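Side-chain contacts in hypothetical protein APE0525 (PDB 2CX0), which is of unknown function but carries a pre-PUA region and a PUA domain, and may bind RNA, as PUA domains commonly do, perhaps in translation initiation: residues 24-29 / 66-71; 86-91 / 130-135. All blocks are in the same frame, centred on the assembly; numbering follows the deposited sequence.

Overall arrangement
Contact 1 (24-29 / 66-71) lies wholly within the N-terminal pre-PUA region, where helix 20-30 meets strand 65-70 of the antiparallel sheet. Contact 2 (86-91 / 130-135) lies at the junction with the PUA domain, where the loop between helix 80-86 and strand 93-97 leans on strand 128-133 of the mixed sheet. Their chemistry follows their depth. Contact 2 is buried and purely apolar, whereas contact 1 is split between a buried leucine pair and a salt bridge whose glutamate is exposed. The centres are about 19 Å apart, yet the segments touch, SG of Cys67 lying 3.6 Å from CE2 of Phe86, so strand 65-70 packs against the end of helix 80-86.

Contact 1: residues 24-29 / 66-71; sequences RSLLER and PCLFEW
Helix 20-30 and strand 65-70 approach with CA atoms 9.9 Å apart at Leu26 and Leu68 and 10.4 Å apart at Arg29 and Glu70, a spacing that side chains from both segments must span. The buried link is made by Leu26 and Leu68. A chi1 of 174° swings the fork of Leu26 away from its own backbone N, and both its methyls, CD1 and CD2, reach CD1 of Leu68, each at 4.1 Å. Nearer the surface Arg29 and Glu70 form a salt bridge: NH2 of Arg29 donates to OE1 of Glu70 at 2.9 Å in a nearly straight bond of 168°. OE1 lies in the guanidinium plane, at its edge, but the nitrogen stands well above the carboxylate plane, the two planes being 75° apart. Glu70 thus receives one N-H rather than a paired, side-on grip; the stronger polar partner of Arg29 is the carbonyl O of Gly74, also bonded to NH2. A classic beta bulge at Cys67 and Leu68 faces Ile60. Ile60 of strand 56-62 and Ile76 of strand 76-78 touch both leucines, so the helix packs across three neighbouring strands of the antiparallel sheet of the pre-PUA (DUF1947) region.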
loop_
_atom_site.group_PDB
_atom_site.type_symbol
_atom_site.label_atom_id
_atom_site.label_comp_id
_atom_site.label_asym_id
_atom_site.label_seq_id
_atom_site.Cartn_x
_atom_site.Cartn_y
_atom_site.Cartn_z
ATOM N N ARG A 24 -19.064 4.101 -6.933
ATOM C CA ARG A 24 -18.734 4.762 -8.203
ATOM C C ARG A 24 -17.552 5.722 -8.024
ATOM O O ARG A 24 -16.575 5.721 -8.796
ATOM C CB ARG A 24 -19.947 5.554 -8.739
ATOM C CG ARG A 24 -21.063 4.645 -9.114
ATOM C CD ARG A 24 -22.361 5.276 -9.678
ATOM N NE ARG A 24 -23.019 4.117 -10.278
ATOM C CZ ARG A 24 -23.079 3.851 -11.586
ATOM N NH1 ARG A 24 -23.661 2.732 -12.013
ATOM N NH2 ARG A 24 -22.649 4.741 -12.472
ATOM N N SER A 25 -17.665 6.562 -7.018
ATOM C CA SER A 25 -16.613 7.503 -6.730
ATOM C C SER A 25 -15.249 6.789 -6.484
ATOM O O SER A 25 -14.198 7.240 -6.943
ATOM C CB SER A 25 -16.997 8.292 -5.500
ATOM O OG SER A 25 -15.882 9.050 -5.098
ATOM N N LEU A 26 -15.288 5.688 -5.743
ATOM C CA LEU A 26 -14.078 4.951 -5.446
ATOM C C LEU A 26 -13.413 4.501 -6.750
ATOM O O LEU A 26 -12.219 4.690 -6.925
ATOM C CB LEU A 26 -14.396 3.732 -4.593
ATOM C CG LEU A 26 -13.183 2.808 -4.359
ATOM C CD1 LEU A 26 -12.041 3.544 -3.540
ATOM C CD2 LEU A 26 -13.692 1.612 -3.571
ATOM N N LEU A 27 -14.180 3.905 -7.654
ATOM C CA LEU A 27 -13.603 3.457 -8.920
ATOM C C LEU A 27 -12.997 4.629 -9.675
ATOM O O LEU A 27 -11.901 4.504 -10.237
ATOM C CB LEU A 27 -14.663 2.761 -9.811
ATOM C CG LEU A 27 -15.269 1.520 -9.108
ATOM C CD1 LEU A 27 -16.415 0.958 -9.977
ATOM C CD2 LEU A 27 -14.255 0.443 -8.824
ATOM N N GLU A 28 -13.701 5.760 -9.696
ATOM C CA GLU A 28 -13.173 6.914 -10.380
ATOM C C GLU A 28 -11.886 7.461 -9.762
ATOM O O GLU A 28 -11.065 7.984 -10.482
ATOM C CB GLU A 28 -14.203 8.034 -10.421
ATOM C CG GLU A 28 -15.301 7.741 -11.401
ATOM C CD GLU A 28 -16.602 8.453 -11.064
ATOM O OE1 GLU A 28 -16.564 9.453 -10.282
ATOM O OE2 GLU A 28 -17.659 8.015 -11.606
ATOM N N ARG A 29 -11.751 7.356 -8.437
ATOM C CA ARG A 29 -10.581 7.870 -7.731
ATOM C C ARG A 29 -9.364 6.980 -7.940
ATOM O O ARG A 29 -8.208 7.434 -7.812
ATOM C CB ARG A 29 -10.902 8.005 -6.246
ATOM C CG ARG A 29 -11.803 9.267 -5.940
ATOM C CD ARG A 29 -12.140 9.265 -4.446
ATOM N NE ARG A 29 -11.007 9.667 -3.636
ATOM C CZ ARG A 29 -11.019 9.693 -2.310
ATOM N NH1 ARG A 29 -12.111 9.309 -1.683
ATOM N NH2 ARG A 29 -9.972 10.192 -1.613
ATOM N N PRO A 66 -9.131 -6.191 4.196
ATOM C CA PRO A 66 -8.853 -4.760 4.470
ATOM C C PRO A 66 -7.884 -4.292 3.365
ATOM O O PRO A 66 -6.690 -4.528 3.444
ATOM C CB PRO A 66 -8.239 -4.787 5.876
ATOM C CG PRO A 66 -7.546 -6.123 5.908
ATOM C CD PRO A 66 -8.492 -7.058 5.203
ATOM N N CYS A 67 -8.404 -3.605 2.366
ATOM C CA CYS A 67 -7.578 -3.267 1.222
ATOM C C CYS A 67 -7.192 -1.852 0.896
ATOM O O CYS A 67 -6.125 -1.669 0.348
ATOM C CB CYS A 67 -8.245 -3.760 -0.050
ATOM S SG CYS A 67 -8.354 -5.513 -0.307
ATOM N N LEU A 68 -8.067 -0.861 1.160
ATOM C CA LEU A 68 -7.732 0.474 0.679
ATOM C C LEU A 68 -7.862 1.507 1.763
ATOM O O LEU A 68 -8.694 1.364 2.690
ATOM C CB LEU A 68 -8.695 0.853 -0.452
ATOM C CG LEU A 68 -8.769 -0.120 -1.654
ATOM C CD1 LEU A 68 -10.011 0.158 -2.550
ATOM C CD2 LEU A 68 -7.400 0.017 -2.458
ATOM N N PHE A 69 -7.058 2.572 1.667
ATOM C CA PHE A 69 -7.224 3.635 2.663
ATOM C C PHE A 69 -6.897 4.955 2.022
ATOM O O PHE A 69 -6.177 5.018 1.007
ATOM C CB PHE A 69 -6.350 3.420 3.863
ATOM C CG PHE A 69 -4.901 3.371 3.548
ATOM C CD1 PHE A 69 -4.104 4.525 3.730
ATOM C CD2 PHE A 69 -4.302 2.180 3.059
ATOM C CE1 PHE A 69 -2.738 4.501 3.432
ATOM C CE2 PHE A 69 -2.948 2.142 2.757
ATOM C CZ PHE A 69 -2.164 3.304 2.938
ATOM N N GLU A 70 -7.464 6.008 2.571
ATOM C CA GLU A 70 -7.177 7.346 2.063
ATOM C C GLU A 70 -5.968 7.947 2.822
ATOM O O GLU A 70 -5.929 7.947 4.063
ATOM C CB GLU A 70 -8.412 8.279 2.205
ATOM C CG GLU A 70 -8.145 9.587 1.444
ATOM C CD GLU A 70 -9.253 10.644 1.576
ATOM O OE1 GLU A 70 -10.416 10.358 1.274
ATOM O OE2 GLU A 70 -8.948 11.772 1.989
ATOM N N TRP A 71 -4.995 8.477 2.087
ATOM C CA TRP A 71 -3.841 9.064 2.747
ATOM C C TRP A 71 -3.967 10.598 2.816
ATOM O O TRP A 71 -4.911 11.181 2.281
ATOM C CB TRP A 71 -2.548 8.630 2.048
ATOM C CG TRP A 71 -1.376 8.805 2.972
ATOM C CD1 TRP A 71 -1.285 8.323 4.245
ATOM C CD2 TRP A 71 -0.139 9.472 2.710
ATOM N NE1 TRP A 71 -0.090 8.652 4.785
ATOM C CE2 TRP A 71 0.638 9.356 3.870
ATOM C CE3 TRP A 71 0.392 10.150 1.605
ATOM C CZ2 TRP A 71 1.919 9.887 3.977
ATOM C CZ3 TRP A 71 1.695 10.688 1.711
ATOM C CH2 TRP A 71 2.429 10.547 2.892
#

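Contact 2: residues 86-91 / 130-135; sequences FGVDWL and AALYHE
A chi1 of -57° sets CG of Leu91 anti to its carbonyl carbon and beside its backbone N, and a chi2 near 175° extends the branch ending in CD1 toward Ala130. There CD1 of Leu91 meets CB of Ala130 at 3.5 Å, methyl against methyl. Val88 makes the second, looser touch: its CG2 lies 4.3 Å from CD2 of Leu132. Ala130 and Leu132 present their side chains to the same side, and Val88 and Leu91 are the two ends of the turn that faces them. That turn is a type I beta turn, closed by a bond from N of Leu91 to O of Val88 at 3.1 Å. Before it Gly87, with positive phi, is the first residue beyond helix 80-86; after it comes strand 93-97, the first strand of the PUA domain, which runs parallel to strand 128-133 and is joined to it by backbone hydrogen bonds of Val95 with Ala130 and Leu132. On the side of the turn away from the strand, the indole of Trp90 makes a weak, bent hydrogen bond from NE1 to the carbonyl O of Gly87, at the ring edge, in its plane. CD2 of Leu91 rests 3.6 Å above one face of that indole, offset toward the rim, so the two methyls of Leu91 serve different partners. Leu83 touches Val88, Trp90 and Ala130, while Leu91 also packs on Tyr34.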
loop_
_atom_site.group_PDB
_atom_site.type_symbol
_atom_site.label_atom_id
_atom_site.label_comp_id
_atom_site.label_asym_id
_atom_site.label_seq_id
_atom_site.Cartn_x
_atom_site.Cartn_y
_atom_site.Cartn_z
ATOM N N PHE A 86 -4.672 -9.525 -4.058
ATOM C CA PHE A 86 -4.879 -9.178 -5.469
ATOM C C PHE A 86 -3.621 -9.077 -6.324
ATOM O O PHE A 86 -3.729 -8.847 -7.513
ATOM C CB PHE A 86 -5.649 -7.844 -5.529
ATOM C CG PHE A 86 -7.048 -7.932 -5.005
ATOM C CD1 PHE A 86 -8.047 -8.550 -5.769
ATOM C CD2 PHE A 86 -7.382 -7.464 -3.723
ATOM C CE1 PHE A 86 -9.348 -8.697 -5.258
ATOM C CE2 PHE A 86 -8.671 -7.612 -3.217
ATOM C CZ PHE A 86 -9.652 -8.237 -3.997
ATOM N N GLY A 87 -2.432 -9.203 -5.722
ATOM C CA GLY A 87 -1.218 -9.163 -6.517
ATOM C C GLY A 87 -0.744 -7.742 -6.690
ATOM O O GLY A 87 -1.343 -6.809 -6.092
ATOM N N VAL A 88 0.279 -7.558 -7.531
ATOM C CA VAL A 88 0.843 -6.225 -7.738
ATOM C C VAL A 88 0.807 -5.801 -9.170
ATOM O O VAL A 88 1.225 -4.674 -9.525
ATOM C CB VAL A 88 2.323 -6.189 -7.278
ATOM C CG1 VAL A 88 2.343 -6.339 -5.762
ATOM C CG2 VAL A 88 3.147 -7.351 -7.970
ATOM N N ASP A 89 0.315 -6.696 -10.026
ATOM C CA ASP A 89 0.323 -6.370 -11.450
ATOM C C ASP A 89 -0.612 -5.203 -11.823
ATOM O O ASP A 89 -0.430 -4.585 -12.846
ATOM C CB ASP A 89 0.018 -7.618 -12.304
ATOM C CG ASP A 89 0.312 -7.381 -13.770
ATOM O OD1 ASP A 89 1.508 -7.268 -14.096
ATOM O OD2 ASP A 89 -0.654 -7.266 -14.586
ATOM N N TRP A 90 -1.580 -4.904 -10.979
ATOM C CA TRP A 90 -2.486 -3.790 -11.221
ATOM C C TRP A 90 -1.872 -2.402 -10.877
ATOM O O TRP A 90 -2.453 -1.347 -11.192
ATOM C CB TRP A 90 -3.767 -4.014 -10.424
ATOM C CG TRP A 90 -3.590 -4.015 -8.938
ATOM C CD1 TRP A 90 -3.057 -5.019 -8.159
ATOM C CD2 TRP A 90 -3.927 -2.949 -8.039
ATOM N NE1 TRP A 90 -3.036 -4.638 -6.836
ATOM C CE2 TRP A 90 -3.570 -3.372 -6.731
ATOM C CE3 TRP A 90 -4.499 -1.677 -8.211
ATOM C CZ2 TRP A 90 -3.774 -2.560 -5.591
ATOM C CZ3 TRP A 90 -4.698 -0.860 -7.077
ATOM C CH2 TRP A 90 -4.334 -1.310 -5.785
ATOM N N LEU A 91 -0.708 -2.399 -10.223
ATOM C CA LEU A 91 -0.013 -1.129 -9.905
ATOM C C LEU A 91 0.737 -0.680 -11.137
ATOM O O LEU A 91 1.100 -1.512 -11.981
ATOM C CB LEU A 91 1.015 -1.351 -8.789
ATOM C CG LEU A 91 0.387 -1.929 -7.502
ATOM C CD1 LEU A 91 1.613 -2.227 -6.509
ATOM C CD2 LEU A 91 -0.633 -0.996 -6.864
ATOM N N ALA A 130 4.888 -0.091 -5.294
ATOM C CA ALA A 130 5.158 -0.953 -4.152
ATOM C C ALA A 130 6.609 -1.392 -4.212
ATOM O O ALA A 130 7.127 -1.585 -5.319
ATOM C CB ALA A 130 4.261 -2.243 -4.163
ATOM N N ALA A 131 7.241 -1.551 -3.044
ATOM C CA ALA A 131 8.612 -2.044 -2.992
ATOM C C ALA A 131 8.546 -3.509 -2.535
ATOM O O ALA A 131 7.951 -3.805 -1.493
ATOM C CB ALA A 131 9.451 -1.249 -2.005
ATOM N N LEU A 132 9.231 -4.396 -3.275
ATOM C CA LEU A 132 9.191 -5.829 -2.947
ATOM C C LEU A 132 10.604 -6.377 -2.739
ATOM O O LEU A 132 11.553 -6.053 -3.493
ATOM C CB LEU A 132 8.618 -6.658 -4.128
ATOM C CG LEU A 132 7.094 -6.784 -4.261
ATOM C CD1 LEU A 132 6.421 -5.370 -4.225
ATOM C CD2 LEU A 132 6.826 -7.452 -5.676
ATOM N N TYR A 133 10.741 -7.239 -1.749
ATOM C CA TYR A 133 12.066 -7.893 -1.532
ATOM C C TYR A 133 12.237 -8.755 -2.798
ATOM O O TYR A 133 11.356 -9.585 -3.098
ATOM C CB TYR A 133 11.976 -8.783 -0.287
ATOM C CG TYR A 133 13.218 -9.621 -0.060
ATOM C CD1 TYR A 133 14.485 -9.163 -0.469
ATOM C CD2 TYR A 133 13.141 -10.850 0.598
ATOM C CE1 TYR A 133 15.670 -9.939 -0.208
ATOM C CE2 TYR A 133 14.294 -11.615 0.863
ATOM C CZ TYR A 133 15.538 -11.163 0.466
ATOM O OH TYR A 133 16.627 -11.957 0.758
ATOM N N HIS A 134 13.336 -8.584 -3.527
ATOM C CA HIS A 134 13.529 -9.301 -4.788
ATOM C C HIS A 134 13.497 -10.831 -4.742
ATOM O O HIS A 134 12.891 -11.451 -5.596
ATOM C CB HIS A 134 14.825 -8.865 -5.463
ATOM C CG HIS A 134 16.043 -9.562 -4.941
ATOM N ND1 HIS A 134 16.532 -10.723 -5.509
ATOM C CD2 HIS A 134 16.819 -9.316 -3.863
ATOM C CE1 HIS A 134 17.556 -11.159 -4.794
ATOM N NE2 HIS A 134 17.754 -10.327 -3.792
ATOM N N GLU A 135 14.114 -11.399 -3.732
ATOM C CA GLU A 135 14.256 -12.875 -3.634
ATOM C C GLU A 135 12.914 -13.637 -3.536
ATOM O O GLU A 135 12.709 -14.639 -4.225
ATOM C CB GLU A 135 15.163 -13.221 -2.406
ATOM C CG GLU A 135 15.557 -14.702 -2.213
ATOM C CD GLU A 135 16.269 -15.267 -3.447
ATOM O OE1 GLU A 135 16.962 -14.501 -4.170
ATOM O OE2 GLU A 135 16.140 -16.482 -3.712
#